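Titin (Homo sapiens, PDB 3LCY) is a giant sarcomeric muscle protein with a serine/threonine kinase activity, represented here by two tandem immunoglobulin domains of its A-band region. Local coordinates at residues Lys12-Val17 with Thr91-Leu96; Gln26-Ile31 with Thr62-Val67; Gly115-Thr120 with Val192-Lys197. All coordinates share one frame; numbering follows the deposited sequence.

Contact 1. Residues Lys12-Val17 with Thr91-Leu96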
loop_
_atom_site.group_PDB
_atom_site.type_symbol
_atom_site.label_atom_id
_atom_site.label_comp_id
_atom_site.label_asym_id
_atom_site.label_seq_id
_atom_site.Cartn_x
_atom_site.Cartn_y
_atom_site.Cartn_z
ATOM N N LYS A 12 -4.697 -20.641 -17.976
ATOM C CA LYS A 12 -5.389 -19.730 -17.101
ATOM C C LYS A 12 -4.391 -18.647 -16.763
ATOM O O LYS A 12 -3.328 -18.920 -16.256
ATOM C CB LYS A 12 -5.854 -20.457 -15.847
ATOM C CG LYS A 12 -6.593 -19.607 -14.843
ATOM C CD LYS A 12 -5.672 -19.107 -13.740
ATOM C CE LYS A 12 -6.365 -18.078 -12.860
ATOM N NZ LYS A 12 -5.472 -17.495 -11.842
ATOM N N GLU A 13 -4.724 -17.412 -17.079
ATOM C CA GLU A 13 -3.859 -16.291 -16.770
ATOM C C GLU A 13 -4.039 -15.846 -15.333
ATOM O O GLU A 13 -5.035 -16.144 -14.712
ATOM C CB GLU A 13 -4.128 -15.141 -17.719
ATOM C CG GLU A 13 -5.469 -14.520 -17.560
ATOM C CD GLU A 13 -5.620 -13.330 -18.434
ATOM O OE1 GLU A 13 -5.164 -13.398 -19.585
ATOM O OE2 GLU A 13 -6.176 -12.322 -17.976
ATOM N N MET A 14 -3.074 -15.118 -14.812
ATOM C CA MET A 14 -3.163 -14.632 -13.451
ATOM C C MET A 14 -4.301 -13.655 -13.283
ATOM O O MET A 14 -4.611 -12.889 -14.173
ATOM C CB MET A 14 -1.861 -13.988 -13.011
ATOM C CG MET A 14 -0.802 -14.969 -12.650
ATOM S SD MET A 14 0.561 -14.173 -11.871
ATOM C CE MET A 14 0.092 -14.316 -10.173
ATOM N N LYS A 15 -4.920 -13.704 -12.120
ATOM C CA LYS A 15 -6.040 -12.859 -11.819
ATOM C C LYS A 15 -5.764 -12.043 -10.593
ATOM O O LYS A 15 -4.980 -12.419 -9.749
ATOM C CB LYS A 15 -7.275 -13.706 -11.545
ATOM C CG LYS A 15 -7.732 -14.519 -12.692
ATOM C CD LYS A 15 -8.263 -13.662 -13.799
ATOM C CE LYS A 15 -8.501 -14.497 -15.025
ATOM N NZ LYS A 15 -9.282 -13.770 -16.036
ATOM N N ASP A 16 -6.417 -10.902 -10.513
ATOM C CA ASP A 16 -6.290 -10.048 -9.340
ATOM C C ASP A 16 -6.809 -10.777 -8.108
ATOM O O ASP A 16 -7.846 -11.437 -8.155
ATOM C CB ASP A 16 -7.035 -8.728 -9.545
ATOM C CG ASP A 16 -6.332 -7.812 -10.527
ATOM O OD1 ASP A 16 -5.195 -8.135 -10.930
ATOM O OD2 ASP A 16 -6.913 -6.768 -10.891
ATOM N N VAL A 17 -6.074 -10.664 -7.008
ATOM C CA VAL A 17 -6.421 -11.367 -5.779
ATOM C C VAL A 17 -6.458 -10.419 -4.588
ATOM O O VAL A 17 -5.588 -9.562 -4.442
ATOM C CB VAL A 17 -5.421 -12.502 -5.487
ATOM C CG1 VAL A 17 -5.611 -13.038 -4.076
ATOM C CG2 VAL A 17 -5.574 -13.615 -6.507
ATOM N N THR A 91 2.856 -13.429 -17.427
ATOM C CA THR A 91 1.519 -13.123 -16.933
ATOM C C THR A 91 1.585 -12.398 -15.593
ATOM O O THR A 91 2.347 -12.779 -14.704
ATOM C CB THR A 91 0.662 -14.392 -16.794
ATOM O OG1 THR A 91 -0.553 -14.072 -16.105
ATOM C CG2 THR A 91 1.413 -15.457 -16.016
ATOM N N SER A 92 0.782 -11.349 -15.457
ATOM C CA SER A 92 0.819 -10.514 -14.263
ATOM C C SER A 92 -0.572 -10.199 -13.723
ATOM O O SER A 92 -1.545 -10.144 -14.474
ATOM C CB SER A 92 1.566 -9.212 -14.554
ATOM O OG SER A 92 2.859 -9.470 -15.068
ATOM N N SER A 93 -0.648 -9.992 -12.413
ATOM C CA SER A 93 -1.885 -9.589 -11.759
ATOM C C SER A 93 -1.538 -8.836 -10.481
ATOM O O SER A 93 -0.375 -8.790 -10.082
ATOM C CB SER A 93 -2.762 -10.805 -11.453
ATOM O OG SER A 93 -2.194 -11.601 -10.428
ATOM N N LYS A 94 -2.538 -8.240 -9.843
ATOM C CA LYS A 94 -2.289 -7.429 -8.658
ATOM C C LYS A 94 -2.864 -8.029 -7.382
ATOM O O LYS A 94 -3.852 -8.764 -7.413
ATOM C CB LYS A 94 -2.827 -6.011 -8.850
ATOM C CG LYS A 94 -2.056 -5.191 -9.866
ATOM C CD LYS A 94 -2.681 -3.821 -10.046
ATOM C CE LYS A 94 -1.867 -2.968 -11.001
ATOM N NZ LYS A 94 -2.552 -1.686 -11.319
ATOM N N LEU A 95 -2.232 -7.703 -6.261
ATOM C CA LEU A 95 -2.710 -8.127 -4.954
ATOM C C LEU A 95 -3.350 -6.948 -4.234
ATOM O O LEU A 95 -2.704 -5.926 -4.005
ATOM C CB LEU A 95 -1.559 -8.691 -4.118
ATOM C CG LEU A 95 -1.887 -9.038 -2.664
ATOM C CD1 LEU A 95 -3.066 -9.996 -2.593
ATOM C CD2 LEU A 95 -0.670 -9.618 -1.955
ATOM N N LEU A 96 -4.627 -7.087 -3.896
ATOM C CA LEU A 96 -5.340 -6.040 -3.175
ATOM C C LEU A 96 -5.473 -6.415 -1.705
ATOM O O LEU A 96 -5.943 -7.502 -1.370
ATOM C CB LEU A 96 -6.719 -5.793 -3.791
ATOM C CG LEU A 96 -6.782 -5.067 -5.139
ATOM C CD1 LEU A 96 -6.061 -5.845 -6.228
ATOM C CD2 LEU A 96 -8.225 -4.815 -5.534
#

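Contact 2. Residues Gln26-Ile31 with Thr62-Val67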
loop_
_atom_site.group_PDB
_atom_site.type_symbol
_atom_site.label_atom_id
_atom_site.label_comp_id
_atom_site.label_asym_id
_atom_site.label_seq_id
_atom_site.Cartn_x
_atom_site.Cartn_y
_atom_site.Cartn_z
ATOM N N GLN A 26 -2.653 -16.112 -2.279
ATOM C CA GLN A 26 -2.291 -17.059 -3.329
ATOM C C GLN A 26 -2.508 -16.475 -4.719
ATOM O O GLN A 26 -3.638 -16.194 -5.117
ATOM C CB GLN A 26 -3.079 -18.365 -3.182
ATOM C CG GLN A 26 -2.520 -19.318 -2.135
ATOM C CD GLN A 26 -3.314 -20.608 -2.032
ATOM O OE1 GLN A 26 -2.924 -21.637 -2.585
ATOM N NE2 GLN A 26 -4.435 -20.558 -1.321
ATOM N N LEU A 27 -1.416 -16.291 -5.454
ATOM C CA LEU A 27 -1.498 -15.853 -6.841
ATOM C C LEU A 27 -1.160 -17.026 -7.750
ATOM O O LEU A 27 -0.036 -17.527 -7.739
ATOM C CB LEU A 27 -0.554 -14.680 -7.104
ATOM C CG LEU A 27 -0.781 -13.425 -6.257
ATOM C CD1 LEU A 27 0.286 -13.304 -5.177
ATOM C CD2 LEU A 27 -0.803 -12.181 -7.133
ATOM N N SER A 28 -2.136 -17.469 -8.534
ATOM C CA SER A 28 -1.965 -18.677 -9.330
ATOM C C SER A 28 -2.220 -18.467 -10.820
ATOM O O SER A 28 -2.902 -17.525 -11.223
ATOM C CB SER A 28 -2.870 -19.791 -8.800
ATOM O OG SER A 28 -2.660 -21.001 -9.503
ATOM N N CYS A 29 -1.667 -19.365 -11.630
ATOM C CA CYS A 29 -1.873 -19.343 -13.071
ATOM C C CYS A 29 -1.527 -20.706 -13.660
ATOM O O CYS A 29 -0.774 -21.477 -13.063
ATOM C CB CYS A 29 -1.016 -18.257 -13.724
ATOM S SG CYS A 29 0.761 -18.569 -13.647
ATOM N N GLN A 30 -2.018 -21.025 -14.847
ATOM C CA GLN A 30 -1.656 -22.247 -15.530
ATOM C C GLN A 30 -0.957 -22.023 -16.826
ATOM O O GLN A 30 -1.489 -21.437 -17.696
ATOM C CB GLN A 30 -2.884 -23.025 -15.855
ATOM C CG GLN A 30 -3.811 -23.131 -14.784
ATOM C CD GLN A 30 -4.551 -24.370 -14.876
ATOM O OE1 GLN A 30 -4.383 -25.115 -15.797
ATOM N NE2 GLN A 30 -5.375 -24.626 -13.914
ATOM N N ILE A 31 0.238 -22.548 -16.943
ATOM C CA ILE A 31 1.034 -22.478 -18.136
ATOM C C ILE A 31 1.588 -23.843 -18.491
ATOM O O ILE A 31 2.175 -24.505 -17.694
ATOM C CB ILE A 31 2.165 -21.514 -17.952
ATOM C CG1 ILE A 31 1.638 -20.181 -17.461
ATOM C CG2 ILE A 31 2.875 -21.325 -19.207
ATOM C CD1 ILE A 31 2.625 -19.317 -16.814
ATOM N N THR A 62 0.179 -25.925 -12.998
ATOM C CA THR A 62 -0.383 -24.862 -12.194
ATOM C C THR A 62 0.690 -24.267 -11.328
ATOM O O THR A 62 1.334 -24.965 -10.570
ATOM C CB THR A 62 -1.501 -25.368 -11.296
ATOM O OG1 THR A 62 -2.479 -26.023 -12.090
ATOM C CG2 THR A 62 -2.147 -24.215 -10.579
ATOM N N HIS A 63 0.875 -22.965 -11.445
ATOM C CA HIS A 63 1.909 -22.303 -10.680
ATOM C C HIS A 63 1.342 -21.261 -9.739
ATOM O O HIS A 63 0.699 -20.317 -10.151
ATOM C CB HIS A 63 2.923 -21.717 -11.643
ATOM C CG HIS A 63 3.123 -22.563 -12.852
ATOM N ND1 HIS A 63 3.645 -23.833 -12.786
ATOM C CD2 HIS A 63 2.831 -22.348 -14.154
ATOM C CE1 HIS A 63 3.681 -24.356 -13.992
ATOM N NE2 HIS A 63 3.198 -23.474 -14.842
ATOM N N THR A 64 1.621 -21.451 -8.462
ATOM C CA THR A 64 1.105 -20.595 -7.427
ATOM C C THR A 64 2.186 -19.972 -6.579
ATOM O O THR A 64 3.097 -20.634 -6.142
ATOM C CB THR A 64 0.143 -21.362 -6.491
ATOM O OG1 THR A 64 -0.847 -22.032 -7.262
ATOM C CG2 THR A 64 -0.553 -20.416 -5.554
ATOM N N LEU A 65 2.057 -18.677 -6.356
ATOM C CA LEU A 65 2.924 -17.937 -5.450
ATOM C C LEU A 65 2.133 -17.557 -4.207
ATOM O O LEU A 65 1.027 -17.026 -4.305
ATOM C CB LEU A 65 3.471 -16.678 -6.124
ATOM C CG LEU A 65 4.211 -15.701 -5.204
ATOM C CD1 LEU A 65 5.470 -16.338 -4.642
ATOM C CD2 LEU A 65 4.544 -14.404 -5.929
ATOM N N THR A 66 2.688 -17.838 -3.040
ATOM C CA THR A 66 2.006 -17.508 -1.808
ATOM C C THR A 66 2.765 -16.412 -1.105
ATOM O O THR A 66 3.938 -16.562 -0.800
ATOM C CB THR A 66 1.920 -18.713 -0.866
ATOM O OG1 THR A 66 1.209 -19.773 -1.506
ATOM C CG2 THR A 66 1.200 -18.335 0.415
ATOM N N VAL A 67 2.084 -15.311 -0.838
ATOM C CA VAL A 67 2.715 -14.200 -0.159
ATOM C C VAL A 67 2.131 -14.068 1.229
ATOM O O VAL A 67 0.924 -13.964 1.388
ATOM C CB VAL A 67 2.477 -12.876 -0.902
ATOM C CG1 VAL A 67 3.117 -11.719 -0.154
ATOM C CG2 VAL A 67 3.000 -12.958 -2.321
#

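Contact 3. Residues Gly115-Thr120 with Val192-Lys197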
loop_
_atom_site.group_PDB
_atom_site.type_symbol
_atom_site.label_atom_id
_atom_site.label_comp_id
_atom_site.label_asym_id
_atom_site.label_seq_id
_atom_site.Cartn_x
_atom_site.Cartn_y
_atom_site.Cartn_z
ATOM N N GLY A 115 4.330 24.715 16.560
ATOM C CA GLY A 115 4.741 25.418 15.362
ATOM C C GLY A 115 5.246 26.813 15.679
ATOM O O GLY A 115 4.598 27.545 16.407
ATOM N N ALA A 116 6.405 27.179 15.143
ATOM C CA ALA A 116 6.972 28.504 15.378
ATOM C C ALA A 116 6.125 29.559 14.684
ATOM O O ALA A 116 5.637 29.337 13.582
ATOM C CB ALA A 116 8.396 28.564 14.891
ATOM N N VAL A 117 5.948 30.711 15.317
ATOM C CA VAL A 117 5.135 31.751 14.710
ATOM C C VAL A 117 5.740 32.251 13.412
ATOM O O VAL A 117 6.922 32.557 13.339
ATOM C CB VAL A 117 4.946 32.953 15.653
ATOM C CG1 VAL A 117 3.828 33.848 15.158
ATOM C CG2 VAL A 117 4.669 32.483 17.058
ATOM N N GLY A 118 4.900 32.336 12.392
ATOM C CA GLY A 118 5.299 32.806 11.084
ATOM C C GLY A 118 5.900 31.740 10.196
ATOM O O GLY A 118 6.134 31.972 9.019
ATOM N N SER A 119 6.131 30.560 10.750
ATOM C CA SER A 119 6.697 29.461 9.978
ATOM C C SER A 119 5.623 28.500 9.481
ATOM O O SER A 119 4.466 28.575 9.890
ATOM C CB SER A 119 7.728 28.692 10.807
ATOM O OG SER A 119 7.103 27.954 11.843
ATOM N N THR A 120 6.023 27.592 8.597
ATOM C CA THR A 120 5.122 26.569 8.089
ATOM C C THR A 120 5.126 25.361 9.015
ATOM O O THR A 120 6.181 24.927 9.476
ATOM C CB THR A 120 5.527 26.116 6.677
ATOM O OG1 THR A 120 5.286 27.176 5.747
ATOM C CG2 THR A 120 4.727 24.892 6.261
ATOM N N VAL A 192 -2.452 21.606 18.802
ATOM C CA VAL A 192 -1.439 22.473 18.213
ATOM C C VAL A 192 -1.247 23.762 19.006
ATOM O O VAL A 192 -2.213 24.444 19.349
ATOM C CB VAL A 192 -1.777 22.827 16.752
ATOM C CG1 VAL A 192 -0.844 23.908 16.239
ATOM C CG2 VAL A 192 -1.697 21.588 15.873
ATOM N N GLU A 193 0.003 24.100 19.288
ATOM C CA GLU A 193 0.330 25.302 20.032
ATOM C C GLU A 193 1.311 26.142 19.222
ATOM O O GLU A 193 2.232 25.605 18.621
ATOM C CB GLU A 193 0.942 24.929 21.380
ATOM C CG GLU A 193 0.799 25.992 22.448
ATOM C CD GLU A 193 -0.573 26.003 23.091
ATOM O OE1 GLU A 193 -1.190 27.081 23.157
ATOM O OE2 GLU A 193 -1.035 24.937 23.532
ATOM N N ILE A 194 1.117 27.457 19.201
ATOM C CA ILE A 194 2.005 28.339 18.449
ATOM C C ILE A 194 2.926 29.123 19.381
ATOM O O ILE A 194 2.467 29.792 20.297
ATOM C CB ILE A 194 1.213 29.318 17.574
ATOM C CG1 ILE A 194 0.104 28.582 16.826
ATOM C CG2 ILE A 194 2.133 30.020 16.598
ATOM C CD1 ILE A 194 0.601 27.479 15.934
ATOM N N GLN A 195 4.230 29.033 19.133
ATOM C CA GLN A 195 5.232 29.719 19.943
ATOM C C GLN A 195 5.908 30.853 19.202
ATOM O O GLN A 195 6.403 30.661 18.095
ATOM C CB GLN A 195 6.335 28.740 20.346
ATOM C CG GLN A 195 6.008 27.774 21.451
ATOM C CD GLN A 195 7.052 26.677 21.557
ATOM O OE1 GLN A 195 7.511 26.149 20.546
ATOM N NE2 GLN A 195 7.433 26.333 22.780
ATOM N N ASP A 196 5.950 32.022 19.831
ATOM C CA ASP A 196 6.595 33.195 19.262
ATOM C C ASP A 196 8.082 32.896 19.131
ATOM O O ASP A 196 8.747 32.639 20.127
ATOM C CB ASP A 196 6.407 34.402 20.189
ATOM C CG ASP A 196 5.323 35.361 19.718
ATOM O OD1 ASP A 196 4.444 34.973 18.935
ATOM O OD2 ASP A 196 5.347 36.528 20.144
ATOM N N LYS A 197 8.604 32.927 17.909
ATOM C CA LYS A 197 10.023 32.654 17.686
ATOM C C LYS A 197 10.468 32.965 16.257
ATOM O O LYS A 197 11.663 32.982 15.955
ATOM C CB LYS A 197 10.351 31.200 18.031
ATOM C CG LYS A 197 9.808 30.751 19.364
ATOM C CD LYS A 197 10.519 29.528 19.888
ATOM C CE LYS A 197 9.977 29.137 21.248
ATOM N NZ LYS A 197 10.061 30.239 22.234
#

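Contact 1. Residues Lys12-Val17 with Thr91-Leu96
Met14 is the first residue of 12-17 to bond across to strand 91-96: its backbone N donates to Thr91 OG1 at 3.0 Å, and its side chain crosses that of Thr91 at about a right angle. The methionine chain turns at chi3 (92°), which sets CE 3.6 Å from Ser93 OG. At Lys15 the backbone carries the contact. Ser93 OG, set between its own N and carbonyl carbon (chi1 70°), donates to Lys15 O at 3.0 Å from above the carbonyl plane. Asp16 then uses a carboxylate where a strand would use a carbonyl: OD1 accepts from Lys94 N at 2.9 Å, the N-H arriving from above the carboxylate plane. Only at Val17 does true parallel pairing start, with Val17 N bonded to Lys94 O and Leu96 N to Val17 O at 2.7 Å. Leu95 CD1 approaches Val17 CG1 on one face of the sheet. This illustrates how an I-set domain passes its first strand between sheets, side-chain bonds bridging the kink before A' joins G. Met14 also packs on Leu27 and Cys29 of strand 24-34 and on Cys80 of strand 76-83, which pairs along the other edge of 91-96.

Contact 2. Residues Gln26-Ile31 with Thr62-Val67
The imidazole of His63 turns an edge to Ile31, its NE2 lying 3.8 Å from Ile31 CB, in a side-chain crossing near a right angle. The pair stands at one end of the antiparallel B-E strand pairing of the immunoglobulin sandwich, strands 26-31 and 62-67 running at 167° to each other. NE2 donates to Ile31 O at 3.2 Å, meeting a lone pair in the carbonyl plane, while ND1 bonds to Ser58 OG on the neighbouring strand 54-58. Held at both nitrogens, the ring is fixed in its rotation and ties a side chain into the backbone bonding of the sheet. That bonding follows the regular ladder: Cys29 with His63 and Leu27 with Leu65 are hydrogen-bonded pairs, His63 N reaching Cys29 O at 2.7 Å. Their side chains share the inward face. There Leu27 CD1 touches Val67 CG2 at 4.0 Å, and Leu27 also meets Ser93 and Tyr78 of the facing sheet, a core built across the two sheets. The other face, that of Gln26, Ser28 and Gln30, is more polar and more exposed. Each of these residues faces a threonine in a non-hydrogen-bonded pair, and Gln30 and Thr62 lie side by side, pointing the same way. The principle of alternating faces is thus plain within six residues. At the middle of the polar row Ser28 OG, anti to its backbone N (chi1 -176°), hydrogen-bonds Thr64 OG1 at 3.1 Å and also touches Thr62 CG2 at 3.4 Å.

Contact 3. Residues Gly115-Thr120 with Val192-Lys197
Ile194 lays its CG2 branch beside the carbonyl of Gly115, 3.5 Å from the oxygen, and the two residues face each other in a parallel bridge. This is the A'-G pairing of the second immunoglobulin domain, where strand 112-116 lies along the end of strand 185-195. With CG1 anti to the carbonyl carbon (chi1 -46°), Ile194 holds CG2 anti to its backbone N and turned to Gly115; its side chain also packs on Val166 and Ala172 in the interior. Glycine brings no side chain of its own, so opposite Gly115 the isoleucine meets backbone, while its CG2 also nears Val117 CG2, an atom of doubtful place. One residue on, Ala116 and Gln195 put their side chains on the other face of the sheet, and Gln195 lies against Tyr114. Three backbone bonds join the strands: Gly115 N to Glu193 O at 3.1 Å, Gln195 N to Gly115 O at 3.1 Å, and Val117 N to Gln195 O. The last is less certain, because Val117 CG2 is modelled too close to Gln195 O. The CB of Val117 points toward segment 192-197 and lies 3.9 Å from Asp196 OD1; how the two side chains cross is doubtful. Beyond this point the two segments separate. A type II turn from Ala116 to Ser119 carries segment 115-120 away, with Gly118 at its third position taking a positive phi of 85°. Ala116 O is gripped twice from the same face of its plane, by Ser119 N at 3.1 Å and by Ser119 OG at 2.7 Å.

How the contacts relate
From the N terminus, the chain enters contact 1 at 12-17 and soon reaches strand 26-31, the first half of contact 2. That contact closes at 62-67, well before 91-96 returns to 12-17, so the shorter loop is nested within the longer one. The two also touch: Lys12 NZ probably hydrogen-bonds Ser28 O, and segment 12-17 thereby bridges the B-E sheet and the sheet of strand 88-103 in the first domain. Strand 88-103 then leads into the second domain, where contact 3, later in series, joins its opening strand to the C-terminal one. Its centre lies about 49 Å from that of contact 1, on the opposite side of the chain's centre.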